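Side-chain contacts in B12-binding domain-containing protein (Kitasatospora setae, PDB 6WTE), which binds cobalamin and a [4Fe-4S] cluster and probably transfers methyl groups as TsrM, a radical SAM methylase whose catalysis is non-radical: residues 144-147 with 153-156; 197-202 with 253-258; 259-264 with 297-302; 334-339 with 383-388; 344-349 with 353-358. All coordinates share one frame; numbering follows the deposited sequence.

Interaction 1. Residues 144-147 with 153-156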
# COMPACT_ATOMS: atom_id res chain seq x y z
N ARG A 144 -22.98 -23.73 7.03
CA ARG A 144 -24.05 -22.75 6.96
C ARG A 144 -23.95 -21.90 5.70
O ARG A 144 -22.90 -21.80 5.06
CB ARG A 144 -24.04 -21.83 8.18
CG ARG A 144 -24.63 -22.44 9.43
CD ARG A 144 -24.92 -21.40 10.50
NE ARG A 144 -23.71 -20.74 10.99
CZ ARG A 144 -23.34 -19.51 10.66
NH1 ARG A 144 -22.23 -18.99 11.15
NH2 ARG A 144 -24.09 -18.79 9.83
N ASP A 145 -25.08 -21.29 5.35
CA ASP A 145 -25.11 -20.27 4.31
C ASP A 145 -24.32 -19.05 4.77
O ASP A 145 -24.31 -18.70 5.95
CB ASP A 145 -26.56 -19.91 4.00
CG ASP A 145 -26.74 -19.19 2.69
OD1 ASP A 145 -25.87 -18.39 2.31
OD2 ASP A 145 -27.78 -19.43 2.03
N THR A 146 -23.66 -18.38 3.83
CA THR A 146 -22.90 -17.17 4.13
C THR A 146 -23.69 -15.90 3.85
O THR A 146 -23.11 -14.81 3.88
CB THR A 146 -21.59 -17.15 3.34
OG1 THR A 146 -21.89 -17.22 1.94
CG2 THR A 146 -20.69 -18.30 3.75
N ALA A 147 -24.99 -16.02 3.58
CA ALA A 147 -25.79 -14.88 3.15
C ALA A 147 -26.00 -13.85 4.26
O ALA A 147 -26.40 -12.72 3.96
CB ALA A 147 -27.15 -15.37 2.63
N ILE A 153 -18.50 -10.01 0.29
CA ILE A 153 -18.78 -10.05 -1.14
C ILE A 153 -18.89 -11.51 -1.56
O ILE A 153 -17.99 -12.32 -1.26
CB ILE A 153 -17.69 -9.32 -1.94
CG1 ILE A 153 -17.59 -7.86 -1.51
CG2 ILE A 153 -17.95 -9.43 -3.44
CD1 ILE A 153 -16.42 -7.12 -2.13
N ARG A 154 -19.97 -11.86 -2.25
CA ARG A 154 -20.23 -13.23 -2.67
C ARG A 154 -20.39 -13.28 -4.18
O ARG A 154 -21.18 -12.53 -4.76
CB ARG A 154 -21.47 -13.80 -1.97
CG ARG A 154 -21.38 -13.69 -0.46
CD ARG A 154 -22.45 -14.49 0.26
NE ARG A 154 -23.75 -14.48 -0.40
CZ ARG A 154 -24.67 -15.43 -0.23
NH1 ARG A 154 -24.42 -16.46 0.57
NH2 ARG A 154 -25.82 -15.35 -0.87
N ASN A 155 -19.64 -14.18 -4.81
CA ASN A 155 -19.68 -14.33 -6.27
C ASN A 155 -20.88 -15.18 -6.65
O ASN A 155 -20.85 -16.41 -6.50
CB ASN A 155 -18.38 -14.96 -6.77
CG ASN A 155 -18.15 -14.73 -8.25
OD1 ASN A 155 -18.98 -14.12 -8.93
ND2 ASN A 155 -17.02 -15.21 -8.75
N THR A 156 -21.94 -14.54 -7.11
CA THR A 156 -23.09 -15.31 -7.59
C THR A 156 -22.94 -15.61 -9.07
O THR A 156 -22.04 -15.11 -9.75
CB THR A 156 -24.39 -14.56 -7.34
OG1 THR A 156 -24.57 -13.58 -8.37
CG2 THR A 156 -24.37 -13.87 -5.98
O HOH W 1 -27.53 -17.85 -0.25

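Interaction 2. Residues 197-202 with 253-258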
# COMPACT_ATOMS: atom_id res chain seq x y z
N TYR A 197 -1.21 -8.66 17.66
CA TYR A 197 -1.03 -9.52 16.49
C TYR A 197 0.24 -10.33 16.68
O TYR A 197 1.31 -9.76 16.91
CB TYR A 197 -0.98 -8.69 15.21
CG TYR A 197 -2.15 -7.73 15.02
CD1 TYR A 197 -3.41 -8.00 15.55
CD2 TYR A 197 -1.97 -6.53 14.34
CE1 TYR A 197 -4.46 -7.10 15.38
CE2 TYR A 197 -3.01 -5.65 14.16
CZ TYR A 197 -4.25 -5.93 14.69
OH TYR A 197 -5.28 -5.02 14.51
N ARG A 198 0.12 -11.65 16.65
CA ARG A 198 1.27 -12.51 16.93
C ARG A 198 2.20 -12.53 15.72
O ARG A 198 1.77 -12.83 14.60
CB ARG A 198 0.81 -13.91 17.34
CG ARG A 198 0.16 -13.91 18.73
CD ARG A 198 -0.18 -15.30 19.24
NE ARG A 198 -1.30 -15.90 18.51
CZ ARG A 198 -2.58 -15.75 18.83
NH1 ARG A 198 -2.92 -15.02 19.89
NH2 ARG A 198 -3.52 -16.34 18.10
N ARG A 199 3.46 -12.18 15.94
CA ARG A 199 4.46 -12.09 14.89
C ARG A 199 5.51 -13.15 15.19
O ARG A 199 6.28 -13.00 16.15
CB ARG A 199 5.09 -10.70 14.82
CG ARG A 199 4.09 -9.56 14.99
CD ARG A 199 3.04 -9.53 13.86
NE ARG A 199 3.63 -9.21 12.56
CZ ARG A 199 4.04 -7.99 12.21
NH1 ARG A 199 3.94 -6.98 13.07
NH2 ARG A 199 4.56 -7.79 11.00
N ARG A 200 5.54 -14.20 14.39
CA ARG A 200 6.38 -15.36 14.66
C ARG A 200 7.53 -15.41 13.67
O ARG A 200 7.50 -14.79 12.61
CB ARG A 200 5.55 -16.65 14.59
CG ARG A 200 4.41 -16.73 15.59
CD ARG A 200 3.57 -17.98 15.34
NE ARG A 200 2.62 -18.27 16.41
CZ ARG A 200 1.29 -18.18 16.29
NH1 ARG A 200 0.75 -17.79 15.14
NH2 ARG A 200 0.51 -18.48 17.32
N SER A 201 8.56 -16.17 14.03
CA SER A 201 9.71 -16.39 13.17
C SER A 201 10.16 -17.84 13.30
O SER A 201 10.13 -18.41 14.39
CB SER A 201 10.86 -15.46 13.53
OG SER A 201 10.51 -14.11 13.30
N GLY A 202 10.58 -18.42 12.18
CA GLY A 202 11.05 -19.79 12.17
C GLY A 202 10.00 -20.83 12.44
O GLY A 202 10.35 -21.99 12.70
N VAL A 253 2.24 -1.59 21.46
CA VAL A 253 3.60 -1.59 21.99
C VAL A 253 4.04 -3.01 22.37
O VAL A 253 5.21 -3.36 22.20
CB VAL A 253 3.73 -0.61 23.17
CG1 VAL A 253 5.18 -0.54 23.63
CG2 VAL A 253 3.25 0.78 22.76
N ASP A 254 3.11 -3.83 22.88
CA ASP A 254 3.43 -5.25 23.11
C ASP A 254 3.94 -5.91 21.83
O ASP A 254 4.92 -6.67 21.86
CB ASP A 254 2.19 -6.01 23.60
CG ASP A 254 1.93 -5.86 25.08
OD1 ASP A 254 2.70 -5.18 25.79
OD2 ASP A 254 0.94 -6.47 25.55
N GLU A 255 3.28 -5.65 20.71
CA GLU A 255 3.68 -6.23 19.43
C GLU A 255 5.05 -5.72 19.00
O GLU A 255 5.90 -6.51 18.54
CB GLU A 255 2.64 -5.92 18.37
CG GLU A 255 2.92 -6.53 17.02
CD GLU A 255 1.75 -6.36 16.07
OE1 GLU A 255 0.63 -6.11 16.57
OE2 GLU A 255 1.94 -6.46 14.84
N MET A 256 5.28 -4.41 19.11
CA MET A 256 6.60 -3.86 18.78
C MET A 256 7.67 -4.45 19.67
O MET A 256 8.78 -4.74 19.21
CB MET A 256 6.58 -2.34 18.93
CG MET A 256 5.60 -1.66 18.00
SD MET A 256 5.50 0.11 18.29
CE MET A 256 7.07 0.65 17.61
N GLU A 257 7.36 -4.65 20.95
CA GLU A 257 8.33 -5.24 21.87
C GLU A 257 8.64 -6.67 21.47
O GLU A 257 9.79 -7.10 21.52
CB GLU A 257 7.80 -5.18 23.30
CG GLU A 257 8.83 -5.48 24.37
CD GLU A 257 8.28 -5.30 25.77
OE1 GLU A 257 7.63 -4.26 26.04
OE2 GLU A 257 8.49 -6.21 26.61
N SER A 258 7.61 -7.42 21.04
CA SER A 258 7.82 -8.80 20.58
C SER A 258 8.71 -8.84 19.35
O SER A 258 9.60 -9.70 19.25
CB SER A 258 6.47 -9.46 20.29
OG SER A 258 6.67 -10.80 19.87
O HOH W 2 3.92 -10.92 18.70

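Interaction 3. Residues 259-264 with 297-302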
# COMPACT_ATOMS: atom_id res chain seq x y z
N LEU A 259 8.48 -7.93 18.40
CA LEU A 259 9.37 -7.83 17.25
C LEU A 259 10.81 -7.55 17.69
O LEU A 259 11.75 -8.23 17.27
CB LEU A 259 8.88 -6.74 16.30
CG LEU A 259 7.58 -7.04 15.56
CD1 LEU A 259 7.11 -5.84 14.75
CD2 LEU A 259 7.78 -8.26 14.67
N ALA A 260 10.99 -6.54 18.55
CA ALA A 260 12.33 -6.17 18.97
C ALA A 260 13.02 -7.30 19.72
O ALA A 260 14.24 -7.46 19.61
CB ALA A 260 12.28 -4.92 19.85
N ALA A 261 12.26 -8.09 20.47
CA ALA A 261 12.86 -9.20 21.21
C ALA A 261 13.47 -10.24 20.28
O ALA A 261 14.45 -10.90 20.64
CB ALA A 261 11.81 -9.85 22.12
N GLN A 262 12.90 -10.40 19.08
CA GLN A 262 13.44 -11.32 18.09
C GLN A 262 14.58 -10.73 17.28
O GLN A 262 15.08 -11.40 16.37
CB GLN A 262 12.34 -11.79 17.13
CG GLN A 262 11.08 -12.29 17.79
CD GLN A 262 9.96 -12.51 16.78
OE1 GLN A 262 10.16 -13.15 15.74
NE2 GLN A 262 8.79 -11.95 17.06
N GLY A 263 14.98 -9.49 17.56
CA GLY A 263 16.01 -8.83 16.77
C GLY A 263 15.47 -8.00 15.62
O GLY A 263 16.26 -7.46 14.84
N ILE A 264 14.15 -7.90 15.49
CA ILE A 264 13.54 -7.09 14.42
C ILE A 264 13.44 -5.68 14.98
O ILE A 264 12.43 -5.24 15.51
CB ILE A 264 12.19 -7.67 13.98
CG1 ILE A 264 12.36 -9.11 13.49
CG2 ILE A 264 11.54 -6.79 12.92
CD1 ILE A 264 11.03 -9.82 13.17
N ASP A 297 16.78 -3.36 29.91
CA ASP A 297 16.79 -4.62 29.19
C ASP A 297 15.60 -4.77 28.25
O ASP A 297 15.56 -5.74 27.49
CB ASP A 297 16.81 -5.79 30.17
CG ASP A 297 18.10 -5.85 30.98
OD1 ASP A 297 19.16 -5.46 30.45
OD2 ASP A 297 18.04 -6.30 32.15
N ASN A 298 14.64 -3.86 28.30
CA ASN A 298 13.53 -3.92 27.35
C ASN A 298 14.08 -3.74 25.94
O ASN A 298 14.79 -2.76 25.68
CB ASN A 298 12.49 -2.86 27.68
CG ASN A 298 11.21 -3.03 26.87
OD1 ASN A 298 11.24 -3.15 25.65
ND2 ASN A 298 10.07 -3.06 27.56
N PRO A 299 13.80 -4.67 25.02
CA PRO A 299 14.41 -4.59 23.68
C PRO A 299 13.97 -3.38 22.89
O PRO A 299 14.61 -3.07 21.87
CB PRO A 299 13.94 -5.89 23.01
CG PRO A 299 12.68 -6.25 23.71
CD PRO A 299 12.90 -5.83 25.15
N LEU A 300 12.91 -2.69 23.30
CA LEU A 300 12.54 -1.43 22.68
C LEU A 300 13.63 -0.37 22.83
O LEU A 300 13.58 0.65 22.14
CB LEU A 300 11.24 -0.90 23.28
CG LEU A 300 9.97 -1.69 22.96
CD1 LEU A 300 8.79 -1.15 23.74
CD2 LEU A 300 9.68 -1.67 21.47
N ASN A 301 14.60 -0.58 23.72
CA ASN A 301 15.71 0.36 23.81
C ASN A 301 16.61 0.34 22.58
O ASN A 301 17.43 1.24 22.42
CB ASN A 301 16.52 0.09 25.07
CG ASN A 301 15.88 0.72 26.29
OD1 ASN A 301 15.92 1.94 26.46
ND2 ASN A 301 15.29 -0.10 27.15
N ARG A 302 16.47 -0.66 21.70
CA ARG A 302 17.18 -0.68 20.43
C ARG A 302 16.25 -0.45 19.25
O ARG A 302 16.65 -0.67 18.10
CB ARG A 302 17.93 -2.01 20.28
CG ARG A 302 19.02 -2.22 21.35
CD ARG A 302 19.79 -3.52 21.16
NE ARG A 302 18.93 -4.69 21.27
CZ ARG A 302 18.50 -5.20 22.41
NH1 ARG A 302 18.85 -4.64 23.57
NH2 ARG A 302 17.72 -6.27 22.41

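Interaction 4. Residues 334-339 with 383-388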
# COMPACT_ATOMS: atom_id res chain seq x y z
N SER A 334 4.60 15.39 1.10
CA SER A 334 4.33 16.80 0.84
C SER A 334 3.67 16.98 -0.52
O SER A 334 2.80 17.84 -0.69
CB SER A 334 5.63 17.60 0.94
OG SER A 334 6.29 17.34 2.17
N ASP A 335 4.13 16.22 -1.52
CA ASP A 335 3.50 16.01 -2.82
C ASP A 335 3.63 17.20 -3.78
O ASP A 335 3.95 16.99 -4.95
CB ASP A 335 2.03 15.60 -2.63
CG ASP A 335 1.90 14.17 -2.14
OD1 ASP A 335 2.84 13.38 -2.40
OD2 ASP A 335 0.89 13.83 -1.50
N HIS A 336 3.41 18.43 -3.32
CA HIS A 336 3.63 19.59 -4.17
C HIS A 336 3.75 20.83 -3.29
O HIS A 336 3.67 20.77 -2.06
CB HIS A 336 2.50 19.77 -5.19
CG HIS A 336 2.98 20.30 -6.51
ND1 HIS A 336 3.29 21.62 -6.72
CD2 HIS A 336 3.23 19.67 -7.68
CE1 HIS A 336 3.69 21.79 -7.97
NE2 HIS A 336 3.67 20.61 -8.57
N ILE A 337 3.93 21.98 -3.94
CA ILE A 337 3.97 23.26 -3.25
C ILE A 337 2.97 24.27 -3.80
O ILE A 337 2.56 25.19 -3.07
CB ILE A 337 5.39 23.86 -3.28
CG1 ILE A 337 5.48 25.08 -2.36
CG2 ILE A 337 5.76 24.24 -4.70
CD1 ILE A 337 6.87 25.66 -2.21
N ARG A 338 2.53 24.12 -5.04
CA ARG A 338 1.68 25.13 -5.65
C ARG A 338 0.24 24.99 -5.16
O ARG A 338 -0.35 23.91 -5.30
CB ARG A 338 1.74 25.02 -7.17
CG ARG A 338 3.03 25.57 -7.77
CD ARG A 338 3.17 27.07 -7.51
NE ARG A 338 4.31 27.66 -8.20
CZ ARG A 338 4.29 28.04 -9.48
NH1 ARG A 338 3.20 27.87 -10.21
NH2 ARG A 338 5.37 28.58 -10.03
N PRO A 339 -0.35 26.05 -4.59
CA PRO A 339 -1.75 25.95 -4.13
C PRO A 339 -2.72 25.62 -5.25
O PRO A 339 -3.71 24.92 -5.01
CB PRO A 339 -2.02 27.35 -3.55
CG PRO A 339 -0.67 27.92 -3.24
CD PRO A 339 0.26 27.35 -4.27
N PRO A 383 -3.76 17.43 -12.12
CA PRO A 383 -4.40 18.49 -12.91
C PRO A 383 -3.85 19.87 -12.55
O PRO A 383 -3.72 20.21 -11.37
CB PRO A 383 -5.88 18.35 -12.54
CG PRO A 383 -6.04 16.89 -12.20
CD PRO A 383 -4.75 16.57 -11.46
N GLY A 384 -3.49 20.63 -13.58
CA GLY A 384 -2.87 21.93 -13.43
C GLY A 384 -1.38 21.95 -13.71
O GLY A 384 -0.81 23.04 -13.90
N GLU A 385 -0.73 20.79 -13.75
CA GLU A 385 0.72 20.75 -13.86
C GLU A 385 1.19 21.26 -15.21
O GLU A 385 0.68 20.86 -16.26
CB GLU A 385 1.23 19.32 -13.63
CG GLU A 385 2.72 19.28 -13.37
CD GLU A 385 3.05 19.40 -11.89
OE1 GLU A 385 2.79 18.43 -11.15
OE2 GLU A 385 3.56 20.46 -11.46
N THR A 386 2.17 22.15 -15.18
CA THR A 386 2.88 22.66 -16.34
C THR A 386 4.36 22.49 -16.06
O THR A 386 4.76 22.22 -14.92
CB THR A 386 2.57 24.14 -16.59
OG1 THR A 386 3.07 24.90 -15.48
CG2 THR A 386 1.07 24.38 -16.74
N PRO A 387 5.22 22.66 -17.07
CA PRO A 387 6.67 22.63 -16.78
C PRO A 387 7.08 23.64 -15.72
O PRO A 387 7.97 23.33 -14.92
CB PRO A 387 7.30 22.94 -18.15
CG PRO A 387 6.30 22.43 -19.13
CD PRO A 387 4.95 22.68 -18.52
N GLU A 388 6.44 24.81 -15.66
CA GLU A 388 6.85 25.81 -14.68
C GLU A 388 6.40 25.43 -13.27
O GLU A 388 7.10 25.75 -12.30
CB GLU A 388 6.33 27.20 -15.06
CG GLU A 388 4.86 27.47 -14.80
CD GLU A 388 4.61 28.19 -13.49
OE1 GLU A 388 3.48 28.70 -13.30
OE2 GLU A 388 5.53 28.26 -12.65

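Interaction 5. Residues 344-349 with 353-358. With EDO (1,2-ethanediol), chain M.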
# COMPACT_ATOMS: atom_id res chain seq x y z
N GLY A 344 -8.12 21.03 -4.15
CA GLY A 344 -8.89 19.92 -4.68
C GLY A 344 -8.16 18.60 -4.75
O GLY A 344 -8.79 17.58 -5.09
N TRP A 345 -6.87 18.57 -4.41
CA TRP A 345 -6.07 17.35 -4.47
C TRP A 345 -5.77 16.84 -3.07
O TRP A 345 -6.28 15.80 -2.67
CB TRP A 345 -4.79 17.60 -5.28
CG TRP A 345 -3.72 16.54 -5.20
CD1 TRP A 345 -3.85 15.25 -4.75
CD2 TRP A 345 -2.35 16.69 -5.60
NE1 TRP A 345 -2.64 14.60 -4.83
CE2 TRP A 345 -1.71 15.46 -5.35
CE3 TRP A 345 -1.61 17.74 -6.14
CZ2 TRP A 345 -0.36 15.26 -5.63
CZ3 TRP A 345 -0.26 17.54 -6.42
CH2 TRP A 345 0.35 16.30 -6.16
N LYS A 346 -4.93 17.54 -2.30
CA LYS A 346 -4.59 17.10 -0.95
C LYS A 346 -5.57 17.77 -0.00
O LYS A 346 -5.32 18.86 0.53
CB LYS A 346 -3.14 17.44 -0.61
CG LYS A 346 -2.11 16.72 -1.49
CD LYS A 346 -2.16 15.22 -1.28
CE LYS A 346 -1.72 14.84 0.13
NZ LYS A 346 -0.26 15.06 0.38
N VAL A 347 -6.74 17.14 0.19
CA VAL A 347 -7.84 17.78 0.88
C VAL A 347 -8.44 16.85 1.93
O VAL A 347 -8.34 15.63 1.85
CB VAL A 347 -8.94 18.22 -0.09
CG1 VAL A 347 -8.39 19.16 -1.14
CG2 VAL A 347 -9.51 16.96 -0.73
N THR A 348 -9.13 17.47 2.89
CA THR A 348 -9.98 16.76 3.83
C THR A 348 -11.28 16.35 3.16
O THR A 348 -11.52 16.63 1.98
CB THR A 348 -10.30 17.64 5.04
OG1 THR A 348 -11.24 18.66 4.64
CG2 THR A 348 -9.05 18.30 5.59
N GLU A 349 -12.16 15.70 3.93
CA GLU A 349 -13.49 15.35 3.44
C GLU A 349 -14.33 16.58 3.15
O GLU A 349 -15.27 16.50 2.35
CB GLU A 349 -14.21 14.47 4.46
CG GLU A 349 -14.04 12.99 4.23
CD GLU A 349 -14.85 12.17 5.21
OE1 GLU A 349 -15.51 12.77 6.08
OE2 GLU A 349 -14.83 10.92 5.10
N THR A 353 -7.71 22.28 1.88
CA THR A 353 -6.35 21.85 2.15
C THR A 353 -6.08 21.92 3.65
O THR A 353 -6.79 22.59 4.40
CB THR A 353 -5.34 22.70 1.39
OG1 THR A 353 -5.59 24.09 1.62
CG2 THR A 353 -5.40 22.40 -0.11
N TYR A 354 -5.04 21.21 4.08
CA TYR A 354 -4.75 21.08 5.50
C TYR A 354 -3.28 21.30 5.82
O TYR A 354 -2.86 21.01 6.94
CB TYR A 354 -5.22 19.70 6.02
CG TYR A 354 -4.65 18.52 5.26
CD1 TYR A 354 -5.28 18.03 4.12
CD2 TYR A 354 -3.49 17.89 5.69
CE1 TYR A 354 -4.76 16.96 3.42
CE2 TYR A 354 -2.96 16.80 4.99
CZ TYR A 354 -3.60 16.35 3.86
OH TYR A 354 -3.08 15.29 3.17
N TYR A 355 -2.49 21.79 4.87
CA TYR A 355 -1.12 22.19 5.18
C TYR A 355 -0.64 23.23 4.19
O TYR A 355 -1.27 23.50 3.16
CB TYR A 355 -0.16 20.99 5.22
CG TYR A 355 -0.03 20.19 3.94
CD1 TYR A 355 0.82 20.60 2.92
CD2 TYR A 355 -0.72 19.00 3.77
CE1 TYR A 355 0.95 19.86 1.76
CE2 TYR A 355 -0.60 18.25 2.61
CZ TYR A 355 0.24 18.69 1.61
OH TYR A 355 0.37 17.93 0.46
N THR A 356 0.49 23.84 4.54
CA THR A 356 1.22 24.75 3.69
C THR A 356 2.65 24.25 3.58
O THR A 356 3.05 23.31 4.27
CB THR A 356 1.22 26.18 4.25
OG1 THR A 356 2.01 26.20 5.45
CG2 THR A 356 -0.19 26.62 4.57
N PHE A 357 3.44 24.92 2.74
CA PHE A 357 4.83 24.49 2.64
C PHE A 357 5.59 24.72 3.95
O PHE A 357 6.55 24.00 4.23
CB PHE A 357 5.52 25.21 1.48
CG PHE A 357 6.90 24.68 1.20
CD1 PHE A 357 7.08 23.37 0.80
CD2 PHE A 357 8.01 25.50 1.33
CE1 PHE A 357 8.34 22.87 0.54
CE2 PHE A 357 9.28 25.01 1.07
CZ PHE A 357 9.44 23.69 0.67
N GLU A 358 5.15 25.68 4.77
CA GLU A 358 5.82 25.90 6.05
C GLU A 358 5.79 24.65 6.91
O GLU A 358 6.71 24.42 7.71
CB GLU A 358 5.17 27.05 6.83
CG GLU A 358 5.24 28.41 6.17
CD GLU A 358 3.87 28.92 5.75
OE1 GLU A 358 3.70 29.25 4.55
OE2 GLU A 358 2.96 29.00 6.60
C1 EDO M . -3.81 25.79 4.63
O1 EDO M . -3.94 24.84 3.56
C2 EDO M . -3.37 25.08 5.90
O2 EDO M . -4.51 24.50 6.55
O HOH W 3 -3.34 20.19 1.93

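Interaction 1. Residues 144-147 with 153-156
Arg-154 reaches from strand 153-156 to the loop at Asp-145, Thr-146 and Ala-147, making nearly all of the contact with the far half of its side chain. Its CB points toward the loop, with CG anti to the carbonyl carbon (chi1 -55°), but the first close approach comes at CD, 3.3 Å from Thr-146 OG1. A bend at chi3 turns the guanidinium so that one face lies under Ala-147, whose CA sits 3.6 Å from Arg-154 CZ. Arg-154 NH1 donates to Thr-146 OG1 at 3.0 Å, nearly straight (163°) and in the guanidinium plane, and to Asp-145 OD1 at 3.0 Å in a more bent salt bridge. NH2 is joined to the other carboxylate oxygen through a water, which accepts from Arg-154 NH2 at 3.1 Å and donates to Asp-145 OD2 at 2.8 Å. Asp-145 OD1 also accepts from Ala-147 N at 2.8 Å, closing an Asx turn.

The strand extends the mixed sheet of the B12-binding fold, pairing antiparallel with strand 123-124, and Thr-146 packs on helix 130-141. One carboxylate therefore shapes the turn and holds the arginine, and the positive charge of Arg-154 and the N-H donors would be expected to favour its ionised form.

Interaction 2. Residues 197-202 with 253-258
Glu-255 extends from helix 249-261 between Tyr-197 and Arg-199, meeting each with a different carboxylate oxygen. Its CG is anti to the backbone N (chi1 -177°) and the chain runs straight on, which carries the carboxylate out to the loop. Arg-199 behaves otherwise: bends at chi2 and chi3 curl its chain, and CD passes 3.4 Å from Glu-255 OE2 before NH1 closes a salt bridge of 2.7 Å to it. Guanidinium and carboxylate stand almost perpendicular (87°), and a single nitrogen makes the bridge, to the anti lone pair of OE2, with the oxygen tilted out of the guanidinium plane. Glu-255 OE1 accepts a weak bond of 3.3 Å from Tyr-197 N and lies 3.3 Å from Tyr-197 CB; the ring and carboxylate planes are 63° apart, and the phenol hydroxyl is bonded to Asp-192 O. Farther along the helix, a water bridges Arg-199 N and Ser-258 OG.

Each charge has a second partner, Arg-247 for Glu-255 and Asp-23 of helix 20-31 for Arg-199, while Tyr-20 also bonds OE2. This buried network ties a helix of the radical SAM core to the B12-binding domain, and the paired charges probably offset the cost of burial.

Interaction 3. Residues 259-264 with 297-302
The last turn of helix 249-261 runs against the short 3-10 turn 299-301, the two backbones coming closest at Ala-260 and Pro-299, whose CA atoms are 5.4 Å apart. The close approach is consistent with the small side chain of Ala-260. Ala-260 CB points at the turn and meets Pro-299 CB at 3.7 Å, and it also lies 3.6 Å from Pro-299 O. The proline ring spans two residues of the helix: while its CB faces Ala-260, Pro-299 CG rests 3.7 Å from Ala-261 N and 4.0 Å from Ala-261 CB. Leu-300 adds a more distant contact from its CD2 to Ala-260 CB. The contact across the segments is thus apolar.

Polar groups act instead within each segment. Asn-298 OD1 accepts from Leu-300 N at 2.9 Å, in the carbonyl plane and on a lone pair, an Asx turn that brackets Pro-299. Asn-298 O takes two donors, Asn-301 N and Asn-301 ND2, the latter at 3.1 Å. At the helix end, Gly-263 adopts positive phi (92°) in a Schellman motif, and the chain turns away toward Ile-264.

Asn-298 ND2 reaches back to Glu-257 on the same helix, and Asn-301 ND2 bonds Arg-292 O near the end of helix 278-294. Leu-300 packs against Val-253 and Met-256, whereas Ala-260 also packs on Gln-267 of strand 266-269. The contact therefore joins the end of one radical SAM core helix to the connection between helix 278-294 and strand 304-309.

Interaction 4. Residues 334-339 with 383-388
The imidazole of His-336 is engaged at its edge on both nitrogens, by Glu-385 at NE2 and by Arg-338 N at ND1, and the guanidinium of Arg-338 likewise meets Glu-388 at its edge. These residues follow the ends of strands 327-335 and 373-380, neighbouring parallel strands of the TIM-barrel-like radical SAM core, where the chain turns into helices 339-342 and 387-398.

The His-336 side chain also touches Leu-341, Leu-342 and Trp-345. His-336 NE2 donates to the syn lone pair of Glu-385 OE2 at 2.9 Å, the ring and carboxylate planes being 29° apart. The bend of Glu-385 at chi2 swings its carboxylate round to the ring, where OE2 is also bonded to Thr-389 OG1 and OE1 accepts from Gly-381 N. With ND1 as acceptor and NE2 as donor, the ring's rotation is fixed.

Arg-338 and Glu-388 cross at about a right angle in an end-on grip, one nitrogen to each oxygen, with the planes 56° apart; NH1 also bridges to Glu-340. In the conformer described, one of two for this arginine, Arg-338 NH2 makes the shorter bond, 2.6 Å to Glu-388 OE2, whereas Arg-338 NH1 reaches Glu-388 OE1 at 3.2 Å and nearly straight (172°).

Interaction 5. Residues 344-349 with 353-358
Lys-346 lies against two tyrosines, Tyr-354 and Tyr-355, and bonds the second of them: its NZ donates to Tyr-355 OH at 2.9 Å, at the edge of the ring, near its plane. Lys-346 CG lies 3.4 Å from Tyr-355 OH; bends at chi2, chi3 and chi4 (all near -65°) then bring CE to 3.4 Å from Tyr-354 OH and NZ back to Tyr-355 OH. The Tyr-354 ring turns its edge to the backbone, with CE1 3.8 Å from Val-347 N, and Thr-348 CG2 touches it at CD1. Thr-353 CA makes a C-H...O contact with Lys-346 O at 3.6 Å. That Lys-346 O also accepts at 2.8 Å from a water which in turn accepts from Tyr-354 N and lies over a face of each tyrosine ring, offset toward its rim. An ethanediol, probably from the crystallisation liquor, bonds Thr-353 OG1 and Tyr-355 O.

The second shell fixes the polar ends. Lys-346 NZ forms a salt bridge with Asp-335 and also bonds Gln-310 OE1, which Tyr-354 OH shares; Tyr-355 OH is bonded to Ser-334 O. Lys-346 is the centre of an inverse gamma turn, and its side chain packs on Cys-231, a ligand of the iron-sulfur cluster. Tyr-354 itself touches the cluster and meets the ring of Tyr-229, so this loop forms part of the wall of the [4Fe-4S] pocket of the radical SAM core.

How the interactions relate
Along the chain, interactions 1, 2 and 3 follow in series, and interaction 5 is nested inside the loop closed by interaction 4. Interaction 1 stands apart in the B12-binding domain, its centre about 34 Å from that of interaction 2 and about 46 Å from that of interaction 4, across the chain's centre. Interactions 2 and 3 share helix 249-261, their centres about 10 Å apart, and touch through Gln-262 and Leu-259. Interactions 4 and 5, centres about 13 Å apart, are joined by the Asp-335 to Lys-346 salt bridge. The two pairs thus lie in distant parts of the radical SAM core: interaction 2 joins it to helix 20-31 of the B12-binding domain, and interaction 5 borders the [4Fe-4S] pocket.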